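SsDNA binding protein (Aeropyrum pernix, PDB 4PSN) binds single-stranded DNA, which it probably entraps in a tunnel system formed between the subunits of its four-chain assembly. Local coordinates at residues L7-V12 against A18-R23; I72-E77 against I83-S88; V138-I141 against S146-G149. All blocks are in the same frame, centred on the assembly; numbering follows the deposited sequence.

In the fold
Contacts 1 and 2 belong to one layer of the chain: strands 6-13 and 69-78 are neighbours in a three-stranded antiparallel sheet, and the two contact centres lie about 13 Å apart. They touch directly, through the bond of Leu7 N to Ile74 O and that of Thr9 OG1 with Ile72 N, both 2.9 Å long, and both also meet the third subunit. Contact 3 lies across the chain's centre in the C-terminal domain, its centre about 38 Å from contact 1 and about 42 Å from contact 2, with nearest atoms about 22 Å and 26 Å away. Helix 100-113 comes between the two sheets in sequence. DNA is thought to run between subunits.

Contact 1: L7-V12 against A18-R23; sequences LRTGLV and ADKVRR
Lys20 folds its side chain over the backbone of Thr9, CE lying 3.2 Å from Thr9 O and CG resting 3.9 Å from Thr9 CB. The chain starts with CG anti to the backbone N (chi1 -171°) and then bends at chi2 and again at chi4, which wraps the methylenes round the carbonyl and leaves NZ to bind a water. That water gives hydrogen bonds to Thr9 O (2.8 Å) and to Leu11 O, so one bridge ties the ammonium group to two carbonyls of the bend. At the next helix residue, Val21, CG2 meets the methyl CG2 of Thr9 at 3.7 Å, the two side chains slanting across each other, and CD1 of Leu7 reaches CG1 of Val21 more loosely at 4.2 Å. The pairing is a strand-to-helix packing at the start of the fold: strand 6-13, outermost in its sheet within this chain, leads through a short connection to helix 17-28, which packs back on it. Behind the apolar row, Leu50 of helix 40-61 touches both Leu7 and Val21. The hydroxyl branch of Thr9 is fixed as well: OG1 donates to Gly10 O (2.8 Å), in the carbonyl plane and on a lone pair, and also bonds with Ile72 N. On the helix, both carboxylate oxygens of Asp19 accept backbone N-H groups of Lys206 and Arg207 of the second subunit.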
loop_
_atom_site.group_PDB
_atom_site.type_symbol
_atom_site.label_atom_id
_atom_site.label_comp_id
_atom_site.label_asym_id
_atom_site.label_seq_id
_atom_site.Cartn_x
_atom_site.Cartn_y
_atom_site.Cartn_z
ATOM N N LEU C 7 0.105 10.095 13.082
ATOM C CA LEU C 7 0.668 10.121 11.748
ATOM C C LEU C 7 1.746 9.029 11.708
ATOM O O LEU C 7 2.649 9.019 12.541
ATOM C CB LEU C 7 1.269 11.498 11.479
ATOM C CG LEU C 7 1.655 11.856 10.045
ATOM C CD1 LEU C 7 1.977 13.353 9.928
ATOM C CD2 LEU C 7 2.829 11.008 9.585
ATOM N N ARG C 8 1.646 8.114 10.742
ATOM C CA ARG C 8 2.585 6.992 10.604
ATOM C C ARG C 8 3.059 6.888 9.159
ATOM O O ARG C 8 2.246 6.866 8.249
ATOM C CB ARG C 8 1.906 5.665 10.976
ATOM C CG ARG C 8 1.325 5.591 12.385
ATOM C CD ARG C 8 0.691 4.212 12.697
ATOM N NE ARG C 8 0.044 4.207 14.017
ATOM C CZ ARG C 8 0.642 3.821 15.143
ATOM N NH1 ARG C 8 -0.004 3.876 16.302
ATOM N NH2 ARG C 8 1.891 3.380 15.115
ATOM N N THR C 9 4.364 6.792 8.937
ATOM C CA THR C 9 4.871 6.766 7.569
ATOM C C THR C 9 4.974 5.354 7.005
ATOM O O THR C 9 5.064 5.173 5.798
ATOM C CB THR C 9 6.290 7.377 7.492
ATOM O OG1 THR C 9 7.165 6.636 8.347
ATOM C CG2 THR C 9 6.290 8.848 7.920
ATOM N N GLY C 10 5.004 4.349 7.879
ATOM C CA GLY C 10 5.451 3.026 7.464
ATOM C C GLY C 10 6.930 3.087 7.083
ATOM O O GLY C 10 7.587 4.104 7.300
ATOM N N LEU C 11 7.459 2.002 6.524
ATOM C CA LEU C 11 8.848 1.958 6.103
ATOM C C LEU C 11 8.993 2.849 4.893
ATOM O O LEU C 11 8.193 2.779 3.953
ATOM C CB LEU C 11 9.247 0.540 5.714
ATOM C CG LEU C 11 9.095 -0.525 6.803
ATOM C CD1 LEU C 11 9.422 -1.888 6.215
ATOM C CD2 LEU C 11 10.000 -0.207 7.998
ATOM N N VAL C 12 10.006 3.703 4.905
ATOM C CA VAL C 12 10.252 4.536 3.731
ATOM C C VAL C 12 11.750 4.826 3.560
ATOM O O VAL C 12 12.466 4.982 4.544
ATOM C CB VAL C 12 9.396 5.840 3.794
ATOM C CG1 VAL C 12 9.856 6.724 4.944
ATOM C CG2 VAL C 12 9.434 6.590 2.462
ATOM N N ALA C 18 9.795 13.128 3.457
ATOM C CA ALA C 18 8.996 14.353 3.512
ATOM C C ALA C 18 7.668 14.196 2.764
ATOM O O ALA C 18 6.604 14.590 3.261
ATOM C CB ALA C 18 9.778 15.570 2.995
ATOM N N ASP C 19 7.729 13.611 1.574
ATOM C CA ASP C 19 6.525 13.426 0.789
ATOM C C ASP C 19 5.611 12.349 1.369
ATOM O O ASP C 19 4.404 12.433 1.222
ATOM C CB ASP C 19 6.859 13.161 -0.684
ATOM C CG ASP C 19 7.298 14.438 -1.414
ATOM O OD1 ASP C 19 7.173 15.532 -0.815
ATOM O OD2 ASP C 19 7.771 14.341 -2.566
ATOM N N LYS C 20 6.182 11.352 2.047
ATOM C CA LYS C 20 5.355 10.351 2.717
ATOM C C LYS C 20 4.598 11.022 3.853
ATOM O O LYS C 20 3.391 10.832 4.022
ATOM C CB LYS C 20 6.224 9.203 3.248
ATOM C CG LYS C 20 5.439 8.006 3.783
ATOM C CD LYS C 20 4.398 7.533 2.773
ATOM C CE LYS C 20 4.065 6.054 2.902
ATOM N NZ LYS C 20 4.943 5.229 2.011
ATOM N N VAL C 21 5.319 11.819 4.632
ATOM C CA VAL C 21 4.724 12.558 5.734
ATOM C C VAL C 21 3.577 13.443 5.236
ATOM O O VAL C 21 2.487 13.421 5.787
ATOM C CB VAL C 21 5.788 13.408 6.473
ATOM C CG1 VAL C 21 5.125 14.460 7.341
ATOM C CG2 VAL C 21 6.683 12.500 7.323
ATOM N N ARG C 22 3.833 14.208 4.183
ATOM C CA ARG C 22 2.829 15.111 3.620
ATOM C C ARG C 22 1.633 14.321 3.087
ATOM O O ARG C 22 0.491 14.667 3.343
ATOM C CB ARG C 22 3.451 15.939 2.492
ATOM C CG ARG C 22 2.533 17.018 1.886
ATOM C CD ARG C 22 3.250 17.793 0.769
ATOM N NE ARG C 22 2.703 19.145 0.603
ATOM C CZ ARG C 22 1.716 19.441 -0.229
ATOM N NH1 ARG C 22 1.170 18.485 -0.968
ATOM N NH2 ARG C 22 1.270 20.683 -0.319
ATOM N N ARG C 23 1.886 13.252 2.350
ATOM C CA ARG C 23 0.778 12.501 1.765
ATOM C C ARG C 23 -0.121 11.821 2.797
ATOM O O ARG C 23 -1.346 11.819 2.656
ATOM C CB ARG C 23 1.291 11.493 0.733
ATOM C CG ARG C 23 1.761 12.184 -0.536
ATOM C CD ARG C 23 2.411 11.219 -1.509
ATOM N NE ARG C 23 2.975 11.926 -2.656
ATOM C CZ ARG C 23 3.841 11.391 -3.511
ATOM N NH1 ARG C 23 4.246 10.140 -3.346
ATOM N NH2 ARG C 23 4.306 12.106 -4.524
HETATM O O HOH W 1 5.673 3.155 3.904
#

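Contact 2: I72-E77 against I83-S88; sequences IQIDYE and IQFDFS
The end methyl of Ile74 drops onto the ring of Phe87, CD1 standing 4.0 Å from the ring centroid and 29° off its normal, a CH-pi contact over one face. CG1 is anti to the backbone N (chi1 -176°), which sends this arm across to the partner strand; on its way CG1 passes 3.5 Å from Asp86 O. The same methyl also presses on CB of Phe85 at 3.8 Å, so it sits in the notch between two phenylalanines where the chain turns its corner. Ile74 runs roughly perpendicular to Phe85. Further along the hairpin of strands 69-78 and 83-97, CD1 of Phe85 fits against CB of Tyr76 at 3.7 Å, these two being a non-hydrogen-bonded pair, while the tyrosine ring leads off past Ile83 to a hydrogen bond between its OH and Gln28 OE1. Leu50 of helix 40-61 packs on Phe85 of this face and on Phe87 at the corner. On the other face, Glu77 and Gln84 run alongside each other with carboxylate and amide planes only 6° apart; their OE1 atoms are 3.9 Å apart, and the carboxylate makes its salt bridge through OE2 with Arg79 NH2. The backbones of this pair are joined both ways, Glu77 N to Gln84 O at 2.8 Å and Gln84 N to Glu77 O at 2.9 Å. Beyond them Asp86 OD1 accepts Ser88 N, which closes an Asx turn, and also Ser88 OG, both from one face of its carboxylate plane. Asp75 OD1 is hydrogen-bonded with Thr6 OG1. The chemistry thus divides by face, aromatic and aliphatic groups opposite acids and amide, with the charges of Asp75, Glu77 and Asp86 probably eased by these partners.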
loop_
_atom_site.group_PDB
_atom_site.type_symbol
_atom_site.label_atom_id
_atom_site.label_comp_id
_atom_site.label_asym_id
_atom_site.label_seq_id
_atom_site.Cartn_x
_atom_site.Cartn_y
_atom_site.Cartn_z
ATOM N N ILE C 72 8.523 6.611 10.877
ATOM C CA ILE C 72 8.279 7.724 11.783
ATOM C C ILE C 72 6.831 7.744 12.189
ATOM O O ILE C 72 5.953 7.431 11.399
ATOM C CB ILE C 72 8.602 9.086 11.085
ATOM C CG1 ILE C 72 10.051 9.093 10.600
ATOM C CG2 ILE C 72 8.350 10.256 12.026
ATOM C CD1 ILE C 72 10.405 10.263 9.747
ATOM N N GLN C 73 6.582 8.097 13.438
ATOM C CA GLN C 73 5.225 8.252 13.890
ATOM C C GLN C 73 5.203 9.340 14.938
ATOM O O GLN C 73 6.167 9.516 15.695
ATOM C CB GLN C 73 4.656 6.929 14.423
ATOM C CG GLN C 73 5.253 6.432 15.711
ATOM C CD GLN C 73 4.413 5.318 16.326
ATOM O OE1 GLN C 73 4.292 4.233 15.748
ATOM N NE2 GLN C 73 3.802 5.591 17.492
ATOM N N ILE C 74 4.123 10.106 14.950
ATOM C CA ILE C 74 3.945 11.141 15.958
ATOM C C ILE C 74 2.457 11.413 16.092
ATOM O O ILE C 74 1.739 11.403 15.098
ATOM C CB ILE C 74 4.692 12.422 15.555
ATOM C CG1 ILE C 74 4.591 13.489 16.645
ATOM C CG2 ILE C 74 4.177 12.946 14.205
ATOM C CD1 ILE C 74 5.423 14.750 16.289
ATOM N N ASP C 75 1.987 11.605 17.317
ATOM C CA ASP C 75 0.571 11.875 17.535
ATOM C C ASP C 75 0.277 13.346 17.255
ATOM O O ASP C 75 1.174 14.195 17.334
ATOM C CB ASP C 75 0.155 11.538 18.976
ATOM C CG ASP C 75 0.231 10.036 19.293
ATOM O OD1 ASP C 75 0.428 9.206 18.376
ATOM O OD2 ASP C 75 0.076 9.691 20.484
ATOM N N TYR C 76 -0.980 13.652 16.935
ATOM C CA TYR C 76 -1.388 15.048 16.759
ATOM C C TYR C 76 -2.830 15.285 17.164
ATOM O O TYR C 76 -3.658 14.363 17.187
ATOM C CB TYR C 76 -1.162 15.549 15.320
ATOM C CG TYR C 76 -2.013 14.849 14.289
ATOM C CD1 TYR C 76 -3.268 15.330 13.951
ATOM C CD2 TYR C 76 -1.559 13.703 13.651
ATOM C CE1 TYR C 76 -4.050 14.687 13.012
ATOM C CE2 TYR C 76 -2.331 13.059 12.698
ATOM C CZ TYR C 76 -3.580 13.553 12.388
ATOM O OH TYR C 76 -4.353 12.910 11.451
ATOM N N GLU C 77 -3.109 16.541 17.477
ATOM C CA GLU C 77 -4.407 16.970 17.939
ATOM C C GLU C 77 -4.928 18.018 16.971
ATOM O O GLU C 77 -4.238 18.979 16.637
ATOM C CB GLU C 77 -4.278 17.560 19.342
ATOM C CG GLU C 77 -5.545 18.173 19.912
ATOM C CD GLU C 77 -5.352 18.676 21.340
ATOM O OE1 GLU C 77 -4.215 19.068 21.690
ATOM O OE2 GLU C 77 -6.334 18.667 22.115
ATOM N N ILE C 83 -3.956 22.452 14.107
ATOM C CA ILE C 83 -3.208 21.211 14.213
ATOM C C ILE C 83 -2.020 21.405 15.151
ATOM O O ILE C 83 -1.220 22.319 14.960
ATOM C CB ILE C 83 -2.678 20.785 12.831
ATOM C CG1 ILE C 83 -3.827 20.700 11.829
ATOM C CG2 ILE C 83 -1.963 19.449 12.920
ATOM C CD1 ILE C 83 -3.381 20.558 10.388
ATOM N N GLN C 84 -1.908 20.552 16.165
ATOM C CA GLN C 84 -0.746 20.575 17.041
ATOM C C GLN C 84 -0.146 19.178 17.158
ATOM O O GLN C 84 -0.849 18.224 17.473
ATOM C CB GLN C 84 -1.131 21.090 18.431
ATOM C CG GLN C 84 -1.948 22.381 18.422
ATOM C CD GLN C 84 -3.149 22.323 19.363
ATOM O OE1 GLN C 84 -3.028 22.592 20.562
ATOM N NE2 GLN C 84 -4.313 21.960 18.821
ATOM N N PHE C 85 1.153 19.062 16.901
ATOM C CA PHE C 85 1.858 17.797 17.086
ATOM C C PHE C 85 2.318 17.634 18.530
ATOM O O PHE C 85 2.693 18.608 19.178
ATOM C CB PHE C 85 3.069 17.710 16.151
ATOM C CG PHE C 85 2.711 17.652 14.704
ATOM C CD1 PHE C 85 2.181 16.497 14.155
ATOM C CD2 PHE C 85 2.910 18.751 13.881
ATOM C CE1 PHE C 85 1.843 16.437 12.820
ATOM C CE2 PHE C 85 2.576 18.703 12.543
ATOM C CZ PHE C 85 2.040 17.548 12.005
ATOM N N ASP C 86 2.278 16.406 19.041
ATOM C CA ASP C 86 2.807 16.139 20.369
ATOM C C ASP C 86 4.177 15.506 20.251
ATOM O O ASP C 86 4.296 14.308 20.017
ATOM C CB ASP C 86 1.888 15.227 21.178
ATOM C CG ASP C 86 2.366 15.058 22.618
ATOM O OD1 ASP C 86 3.561 15.317 22.881
ATOM O OD2 ASP C 86 1.555 14.664 23.484
ATOM N N PHE C 87 5.223 16.300 20.428
ATOM C CA PHE C 87 6.551 15.772 20.166
ATOM C C PHE C 87 7.043 14.766 21.199
ATOM O O PHE C 87 8.003 14.049 20.945
ATOM C CB PHE C 87 7.556 16.886 19.896
ATOM C CG PHE C 87 7.374 17.542 18.551
ATOM C CD1 PHE C 87 7.947 16.995 17.420
ATOM C CD2 PHE C 87 6.619 18.696 18.420
ATOM C CE1 PHE C 87 7.780 17.598 16.170
ATOM C CE2 PHE C 87 6.450 19.303 17.183
ATOM C CZ PHE C 87 7.030 18.753 16.055
ATOM N N SER C 88 6.364 14.682 22.340
ATOM C CA SER C 88 6.662 13.635 23.318
ATOM C C SER C 88 6.233 12.253 22.806
ATOM O O SER C 88 6.558 11.231 23.409
ATOM C CB SER C 88 6.002 13.924 24.673
ATOM O OG SER C 88 4.617 13.613 24.656
#

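Contact 3: V138-I141 against S146-G149; sequences VYRI and SDVG
Ile141 O is gripped by two successive backbone N-H groups: Val148 N at 2.8 Å, nearly straight at 175°, and Gly149 N at 3.2 Å, a weak and bent bond. In return Ile141 N donates to Gly149 O at 2.9 Å, from well above the carbonyl plane as the strand distorts. Two residues facing one across the strands make a classic beta bulge, set in the hairpin of strands 137-143 and 146-155 within the six-stranded antiparallel sheet of the C-terminal domain. Gly149 brings no side chain to the bulge, and CB of Ile141 lies against its backbone, 3.8 Å from Gly149 C. Val148 lays CG2 against the doubly held carbonyl, 3.5 Å from Ile141 O; its other methyl, CG1, lies anti to the carbonyl carbon, which leaves CG2 to face that oxygen. The branch methyls, CG2 of Ile141 and CG2 of Val148, meet only loosely at 4.3 Å. Away from the bulge, Arg140 and Asp147 form a salt bridge that is long and weak, NE to OD1 at 3.5 Å, with guanidinium and carboxylate planes turned 42° apart. A bend at chi3 of Arg140 places CD as well as NE beside the carboxylate. Outward from these pairs, Phe198 of helix 186-198 and Phe124 pack on Ile141, whereas Glu168 touches Val148. The neighbouring Tyr139 is anchored to the same helix, its OH hydrogen-bonded with Asp187 OD1.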
loop_
_atom_site.group_PDB
_atom_site.type_symbol
_atom_site.label_atom_id
_atom_site.label_comp_id
_atom_site.label_asym_id
_atom_site.label_seq_id
_atom_site.Cartn_x
_atom_site.Cartn_y
_atom_site.Cartn_z
ATOM N N VAL C 138 1.708 -33.509 22.944
ATOM C CA VAL C 138 2.128 -32.269 22.296
ATOM C C VAL C 138 3.650 -32.146 22.226
ATOM O O VAL C 138 4.342 -32.356 23.223
ATOM C CB VAL C 138 1.533 -31.034 23.008
ATOM C CG1 VAL C 138 2.171 -29.740 22.495
ATOM C CG2 VAL C 138 0.021 -31.003 22.808
ATOM N N TYR C 139 4.148 -31.823 21.037
ATOM C CA TYR C 139 5.576 -31.646 20.800
ATOM C C TYR C 139 5.833 -30.248 20.297
ATOM O O TYR C 139 5.054 -29.707 19.503
ATOM C CB TYR C 139 6.087 -32.619 19.724
ATOM C CG TYR C 139 5.922 -34.055 20.088
ATOM C CD1 TYR C 139 6.976 -34.789 20.633
ATOM C CD2 TYR C 139 4.709 -34.682 19.899
ATOM C CE1 TYR C 139 6.819 -36.112 20.974
ATOM C CE2 TYR C 139 4.544 -35.986 20.230
ATOM C CZ TYR C 139 5.594 -36.700 20.775
ATOM O OH TYR C 139 5.399 -38.017 21.100
ATOM N N ARG C 140 6.929 -29.657 20.758
ATOM C CA ARG C 140 7.470 -28.478 20.098
ATOM C C ARG C 140 8.262 -28.893 18.857
ATOM O O ARG C 140 8.960 -29.911 18.863
ATOM C CB ARG C 140 8.408 -27.712 21.036
ATOM C CG ARG C 140 7.711 -26.852 22.085
ATOM C CD ARG C 140 8.722 -25.932 22.777
ATOM N NE ARG C 140 10.036 -26.569 22.885
ATOM C CZ ARG C 140 10.446 -27.284 23.933
ATOM N NH1 ARG C 140 9.647 -27.449 24.981
ATOM N NH2 ARG C 140 11.662 -27.837 23.937
ATOM N N ILE C 141 8.149 -28.104 17.797
ATOM C CA ILE C 141 8.942 -28.322 16.593
ATOM C C ILE C 141 10.036 -27.265 16.527
ATOM O O ILE C 141 9.788 -26.098 16.793
ATOM C CB ILE C 141 8.075 -28.233 15.335
ATOM C CG1 ILE C 141 6.903 -29.222 15.422
ATOM C CG2 ILE C 141 8.898 -28.543 14.099
ATOM C CD1 ILE C 141 5.912 -29.089 14.262
ATOM N N SER C 146 15.922 -23.718 17.077
ATOM C CA SER C 146 15.011 -22.712 17.606
ATOM C C SER C 146 13.547 -23.204 17.522
ATOM O O SER C 146 13.199 -23.929 16.595
ATOM C CB SER C 146 15.214 -21.425 16.786
ATOM O OG SER C 146 14.712 -20.296 17.451
ATOM N N ASP C 147 12.701 -22.810 18.475
ATOM C CA ASP C 147 11.281 -23.178 18.465
ATOM C C ASP C 147 10.552 -22.513 17.293
ATOM O O ASP C 147 10.564 -21.289 17.168
ATOM C CB ASP C 147 10.607 -22.775 19.784
ATOM C CG ASP C 147 11.213 -23.476 20.995
ATOM O OD1 ASP C 147 11.895 -24.500 20.807
ATOM O OD2 ASP C 147 11.005 -23.011 22.138
ATOM N N VAL C 148 9.934 -23.296 16.412
ATOM C CA VAL C 148 9.246 -22.669 15.270
ATOM C C VAL C 148 7.798 -23.171 15.158
ATOM O O VAL C 148 7.037 -22.715 14.303
ATOM C CB VAL C 148 9.986 -22.931 13.927
ATOM C CG1 VAL C 148 11.379 -22.253 13.903
ATOM C CG2 VAL C 148 10.084 -24.450 13.666
ATOM N N GLY C 149 7.401 -24.089 16.025
ATOM C CA GLY C 149 6.071 -24.664 15.863
ATOM C C GLY C 149 5.671 -25.708 16.879
ATOM O O GLY C 149 6.314 -25.877 17.908
#